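Local coordinates for MutT/nudix family protein (Streptococcus pneumoniae, PDB 4HFQ) that hydrolyses UDP-linked precursors of peptidoglycan biosynthesis as a UDP-X diphosphatase of the Nudix family, at residues A[125-137]-A[189-203]. Numbering follows the deposited sequence. Where two conformers were deposited one is given.
Sequences ERLLAVFDTNRFQ and LLWQVYQGHRGQYLD. With GOL (glycerol), chain K.
Arg126 reaches the C-terminal end of helix 184-194, where its NH1 donates to Val193 O at 3.2 Å, from well above the carbonyl plane. Gly196 N, part of the Schellman motif that ends the helix, meets the same oxygen from the opposite face, and two waters link the guanidinium to the carbonyls of Val193, Tyr194 and Arg198. A bend at chi3 (-73°) turns the guanidinium toward the helix end, with Leu128 CD2 against one face. Leu128 CD2 also lies alongside Val193 CG1, the two side chains pointing opposite ways, while Leu128 CB meets Leu190 CD2 at 3.7 Å.

Beyond the helix, which packs on the mixed sheet of the Nudix domain, the C-terminal tail adds the short strand 201-202 parallel to strand 120-132 at the sheet's edge. Tyr201 N donates to Leu128 O, Val130 N to Tyr201 O (2.9 Å) and Asp203 N to Val130 O. Ala129 and Tyr201 share one face of the sheet, where Leu190 CD2 packs on Ala129 CB; Val130 CG2 and Leu202 CD2 meet on the other.

Phe131 brings CE1 over a face of the Tyr201 ring, 3.5 Å from CD1, with the planes at 42°, and its rim meets Leu189 and Leu190. Asp132 N donates almost straight (174°) to the anti lone pair of Asp203 OD2, 2.8 Å away. Arg135 NE forms a longer salt bridge with Asp203 OD1, at 3.4 Å, and the edge of Phe136 faces both Asp203 OD2 and Tyr201 OH. A glycerol, probably from the crystallisation liquor, accepts from Arg135 NH2, bonds weakly to Asp203 OD1 and also binds Glu108 of the second subunit.

Tyr201 OH donates to Asp203 OD1 at 2.6 Å, gripping the last residue's side-chain carboxylate through both oxygens. These bonds hold the chain's end beside the aromatic cluster of Phe131, Phe136 and Tyr201; the donors and Arg135 should favour ionised Asp203 despite nearby Asp132.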
# COMPACT_ATOMS: atom_id res chain seq x y z
N GLU A 125 -11.27 2.33 -18.71
CA GLU A 125 -12.69 2.62 -18.55
C GLU A 125 -13.09 2.93 -17.11
O GLU A 125 -13.91 3.81 -16.87
CB GLU A 125 -13.53 1.47 -19.12
CG GLU A 125 -13.28 1.23 -20.60
CD GLU A 125 -14.02 0.03 -21.17
OE1 GLU A 125 -13.87 -1.09 -20.63
OE2 GLU A 125 -14.73 0.19 -22.20
N ARG A 126 -12.54 2.18 -16.14
CA ARG A 126 -12.87 2.42 -14.73
C ARG A 126 -11.89 1.65 -13.86
O ARG A 126 -11.18 0.76 -14.34
CB ARG A 126 -14.32 2.01 -14.41
CG ARG A 126 -14.59 0.53 -14.57
CD ARG A 126 -16.04 0.15 -14.28
NE ARG A 126 -16.34 0.20 -12.85
CZ ARG A 126 -17.20 -0.61 -12.23
NH1 ARG A 126 -17.83 -1.57 -12.90
NH2 ARG A 126 -17.41 -0.47 -10.93
N LEU A 127 -11.87 1.99 -12.58
CA LEU A 127 -11.14 1.20 -11.59
C LEU A 127 -12.13 0.20 -11.00
O LEU A 127 -13.18 0.60 -10.47
CB LEU A 127 -10.57 2.12 -10.51
CG LEU A 127 -9.84 1.46 -9.33
CD1 LEU A 127 -8.61 0.71 -9.81
CD2 LEU A 127 -9.45 2.55 -8.34
N LEU A 128 -11.82 -1.10 -11.08
CA LEU A 128 -12.71 -2.14 -10.56
C LEU A 128 -12.42 -2.49 -9.11
O LEU A 128 -13.34 -2.83 -8.35
CB LEU A 128 -12.66 -3.41 -11.41
CG LEU A 128 -13.06 -3.24 -12.88
CD1 LEU A 128 -12.64 -4.48 -13.63
CD2 LEU A 128 -14.55 -3.00 -13.05
N ALA A 129 -11.15 -2.46 -8.71
CA ALA A 129 -10.76 -2.92 -7.38
C ALA A 129 -9.45 -2.32 -6.99
O ALA A 129 -8.58 -2.09 -7.85
CB ALA A 129 -10.63 -4.43 -7.34
N VAL A 130 -9.28 -2.16 -5.68
CA VAL A 130 -7.93 -1.99 -5.11
C VAL A 130 -7.78 -3.09 -4.06
O VAL A 130 -8.42 -3.04 -3.00
CB VAL A 130 -7.70 -0.60 -4.47
CG1 VAL A 130 -6.25 -0.49 -4.00
CG2 VAL A 130 -7.99 0.51 -5.47
N PHE A 131 -6.99 -4.11 -4.39
CA PHE A 131 -6.76 -5.25 -3.50
C PHE A 131 -5.52 -5.07 -2.63
O PHE A 131 -4.50 -4.52 -3.08
CB PHE A 131 -6.55 -6.55 -4.30
CG PHE A 131 -7.76 -7.03 -5.07
CD1 PHE A 131 -8.91 -7.41 -4.41
CD2 PHE A 131 -7.70 -7.13 -6.45
CE1 PHE A 131 -10.01 -7.91 -5.13
CE2 PHE A 131 -8.79 -7.62 -7.17
CZ PHE A 131 -9.94 -8.00 -6.51
N ASP A 132 -5.59 -5.60 -1.42
CA ASP A 132 -4.44 -5.70 -0.52
C ASP A 132 -3.80 -7.06 -0.74
O ASP A 132 -4.42 -8.10 -0.42
CB ASP A 132 -4.93 -5.55 0.93
CG ASP A 132 -3.81 -5.65 1.96
OD1 ASP A 132 -2.62 -5.72 1.61
OD2 ASP A 132 -4.19 -5.66 3.14
N THR A 133 -2.56 -7.09 -1.23
CA THR A 133 -1.92 -8.41 -1.43
C THR A 133 -1.70 -9.17 -0.14
O THR A 133 -1.63 -10.41 -0.16
CB THR A 133 -0.59 -8.33 -2.21
OG1 THR A 133 0.33 -7.49 -1.49
CG2 THR A 133 -0.80 -7.81 -3.61
N ASN A 134 -1.63 -8.47 0.98
CA ASN A 134 -1.50 -9.20 2.26
C ASN A 134 -2.71 -10.05 2.54
O ASN A 134 -2.58 -11.07 3.23
CB ASN A 134 -1.23 -8.25 3.43
CG ASN A 134 0.23 -7.90 3.59
OD1 ASN A 134 1.04 -8.05 2.69
ND2 ASN A 134 0.57 -7.37 4.77
N ARG A 135 -3.86 -9.67 2.00
CA ARG A 135 -5.09 -10.46 2.15
C ARG A 135 -5.16 -11.63 1.18
O ARG A 135 -5.48 -12.75 1.58
CB ARG A 135 -6.32 -9.56 1.99
CG ARG A 135 -7.66 -10.31 1.99
CD ARG A 135 -8.83 -9.34 2.02
NE ARG A 135 -8.87 -8.58 3.27
CZ ARG A 135 -9.49 -8.98 4.37
NH1 ARG A 135 -10.12 -10.15 4.39
NH2 ARG A 135 -9.45 -8.24 5.47
N PHE A 136 -4.85 -11.38 -0.09
CA PHE A 136 -5.15 -12.36 -1.15
C PHE A 136 -3.96 -13.19 -1.60
O PHE A 136 -4.16 -14.28 -2.13
CB PHE A 136 -5.74 -11.66 -2.37
CG PHE A 136 -7.14 -11.18 -2.15
CD1 PHE A 136 -8.22 -12.04 -2.34
CD2 PHE A 136 -7.38 -9.87 -1.75
CE1 PHE A 136 -9.52 -11.59 -2.13
CE2 PHE A 136 -8.67 -9.43 -1.53
CZ PHE A 136 -9.74 -10.28 -1.73
N GLN A 137 -2.76 -12.66 -1.47
CA GLN A 137 -1.58 -13.34 -1.96
C GLN A 137 -0.36 -12.82 -1.21
O GLN A 137 0.55 -12.19 -1.77
CB GLN A 137 -1.43 -13.14 -3.48
CG GLN A 137 -1.39 -11.67 -3.97
CD GLN A 137 -2.62 -11.22 -4.75
OE1 GLN A 137 -3.24 -10.21 -4.42
NE2 GLN A 137 -2.96 -11.95 -5.81
N LEU A 189 -14.39 -12.07 -8.09
CA LEU A 189 -14.82 -10.78 -7.56
C LEU A 189 -14.89 -9.72 -8.65
O LEU A 189 -15.87 -8.99 -8.78
CB LEU A 189 -13.84 -10.30 -6.49
CG LEU A 189 -14.24 -10.04 -5.03
CD1 LEU A 189 -15.17 -11.09 -4.45
CD2 LEU A 189 -12.98 -9.93 -4.20
N LEU A 190 -13.82 -9.65 -9.44
CA LEU A 190 -13.72 -8.69 -10.54
C LEU A 190 -14.83 -8.85 -11.56
O LEU A 190 -15.37 -7.87 -12.04
CB LEU A 190 -12.36 -8.78 -11.21
CG LEU A 190 -11.21 -8.25 -10.36
CD1 LEU A 190 -9.92 -8.77 -10.93
CD2 LEU A 190 -11.27 -6.72 -10.34
N TRP A 191 -15.19 -10.11 -11.86
CA TRP A 191 -16.28 -10.37 -12.78
C TRP A 191 -17.58 -9.81 -12.27
O TRP A 191 -18.34 -9.20 -13.02
CB TRP A 191 -16.36 -11.87 -13.03
CG TRP A 191 -17.46 -12.30 -13.96
CD1 TRP A 191 -18.70 -12.79 -13.60
CD2 TRP A 191 -17.42 -12.33 -15.41
NE1 TRP A 191 -19.44 -13.09 -14.73
CE2 TRP A 191 -18.72 -12.85 -15.84
CE3 TRP A 191 -16.47 -11.99 -16.37
CZ2 TRP A 191 -19.03 -13.01 -17.18
CZ3 TRP A 191 -16.80 -12.15 -17.71
CH2 TRP A 191 -18.06 -12.65 -18.11
N GLN A 192 -17.84 -9.98 -10.97
CA GLN A 192 -19.05 -9.44 -10.37
C GLN A 192 -19.08 -7.91 -10.40
O GLN A 192 -20.12 -7.31 -10.67
CB GLN A 192 -19.23 -9.98 -8.94
CG GLN A 192 -19.44 -11.49 -8.86
CD GLN A 192 -20.62 -11.98 -9.68
OE1 GLN A 192 -20.53 -12.99 -10.41
NE2 GLN A 192 -21.72 -11.25 -9.61
N VAL A 193 -17.94 -7.26 -10.13
CA VAL A 193 -17.88 -5.79 -10.23
C VAL A 193 -18.08 -5.34 -11.69
O VAL A 193 -18.87 -4.44 -11.98
CB VAL A 193 -16.53 -5.23 -9.72
CG1 VAL A 193 -16.50 -3.71 -9.84
CG2 VAL A 193 -16.27 -5.63 -8.27
N TYR A 194 -17.38 -6.01 -12.59
CA TYR A 194 -17.43 -5.69 -14.01
C TYR A 194 -18.87 -5.76 -14.56
O TYR A 194 -19.27 -4.90 -15.35
CB TYR A 194 -16.51 -6.63 -14.79
CG TYR A 194 -16.69 -6.56 -16.29
CD1 TYR A 194 -16.20 -5.48 -17.01
CD2 TYR A 194 -17.39 -7.55 -16.97
CE1 TYR A 194 -16.39 -5.39 -18.38
CE2 TYR A 194 -17.56 -7.48 -18.35
CZ TYR A 194 -17.07 -6.40 -19.03
OH TYR A 194 -17.24 -6.30 -20.41
N GLN A 195 -19.61 -6.78 -14.13
CA GLN A 195 -20.99 -6.99 -14.58
C GLN A 195 -22.00 -6.13 -13.81
O GLN A 195 -23.21 -6.26 -14.03
CB GLN A 195 -21.37 -8.48 -14.45
CG GLN A 195 -20.50 -9.46 -15.22
CD GLN A 195 -20.66 -9.34 -16.73
OE1 GLN A 195 -21.51 -8.61 -17.20
NE2 GLN A 195 -19.83 -10.06 -17.48
N GLY A 196 -21.52 -5.27 -12.91
CA GLY A 196 -22.37 -4.34 -12.18
C GLY A 196 -23.23 -4.99 -11.10
O GLY A 196 -24.22 -4.40 -10.66
N HIS A 197 -22.84 -6.19 -10.67
CA HIS A 197 -23.57 -6.90 -9.62
C HIS A 197 -23.18 -6.42 -8.25
O HIS A 197 -23.85 -6.72 -7.27
CB HIS A 197 -23.33 -8.40 -9.74
CG HIS A 197 -23.75 -8.99 -11.06
ND1 HIS A 197 -23.44 -10.25 -11.41
CD2 HIS A 197 -24.47 -8.46 -12.13
CE1 HIS A 197 -23.93 -10.52 -12.64
NE2 HIS A 197 -24.57 -9.43 -13.07
N ARG A 198 -22.09 -5.67 -8.17
CA ARG A 198 -21.67 -5.04 -6.92
C ARG A 198 -20.80 -3.87 -7.30
O ARG A 198 -20.39 -3.76 -8.45
CB ARG A 198 -20.91 -6.00 -6.03
CG ARG A 198 -19.69 -6.61 -6.71
CD ARG A 198 -18.65 -7.00 -5.69
NE ARG A 198 -18.14 -5.81 -5.03
CZ ARG A 198 -17.60 -5.78 -3.82
NH1 ARG A 198 -17.49 -6.91 -3.11
NH2 ARG A 198 -17.16 -4.64 -3.32
N GLY A 199 -20.53 -2.99 -6.34
CA GLY A 199 -19.70 -1.82 -6.57
C GLY A 199 -18.22 -2.16 -6.49
O GLY A 199 -17.81 -3.29 -6.20
N GLN A 200 -17.42 -1.13 -6.75
CA GLN A 200 -15.98 -1.19 -6.64
C GLN A 200 -15.50 -1.91 -5.37
O GLN A 200 -15.99 -1.63 -4.28
CB GLN A 200 -15.46 0.24 -6.63
CG GLN A 200 -13.95 0.32 -6.62
CD GLN A 200 -13.49 1.72 -6.89
OE1 GLN A 200 -13.18 2.08 -8.04
NE2 GLN A 200 -13.49 2.54 -5.85
N TYR A 201 -14.53 -2.81 -5.53
CA TYR A 201 -13.97 -3.54 -4.39
C TYR A 201 -12.79 -2.76 -3.79
O TYR A 201 -11.88 -2.41 -4.51
CB TYR A 201 -13.50 -4.94 -4.82
CG TYR A 201 -13.00 -5.74 -3.64
CD1 TYR A 201 -11.70 -5.55 -3.16
CD2 TYR A 201 -13.83 -6.65 -2.98
CE1 TYR A 201 -11.25 -6.24 -2.05
CE2 TYR A 201 -13.37 -7.36 -1.87
CZ TYR A 201 -12.09 -7.14 -1.42
OH TYR A 201 -11.65 -7.83 -0.31
N LEU A 202 -12.83 -2.52 -2.48
CA LEU A 202 -11.74 -1.87 -1.78
C LEU A 202 -11.38 -2.61 -0.51
O LEU A 202 -12.23 -2.81 0.36
CB LEU A 202 -12.12 -0.45 -1.36
CG LEU A 202 -12.53 0.55 -2.43
CD1 LEU A 202 -13.02 1.78 -1.68
CD2 LEU A 202 -11.38 0.88 -3.36
N ASP A 203 -10.13 -3.01 -0.37
CA ASP A 203 -9.67 -3.52 0.93
C ASP A 203 -9.36 -2.38 1.90
O ASP A 203 -8.93 -1.32 1.49
CB ASP A 203 -8.45 -4.42 0.75
CG ASP A 203 -8.83 -5.82 0.31
OD1 ASP A 203 -9.82 -6.39 0.84
OD2 ASP A 203 -8.11 -6.37 -0.55
C1 GOL K . -10.56 -5.79 3.72
O1 GOL K . -11.79 -5.89 2.99
C2 GOL K . -10.44 -4.52 4.56
O2 GOL K . -11.71 -3.91 4.83
C3 GOL K . -9.80 -4.89 5.89
O3 GOL K . -8.45 -5.33 5.66
O HOH W 1 -19.74 -1.91 -10.34
O HOH W 2 -18.02 -2.41 -15.54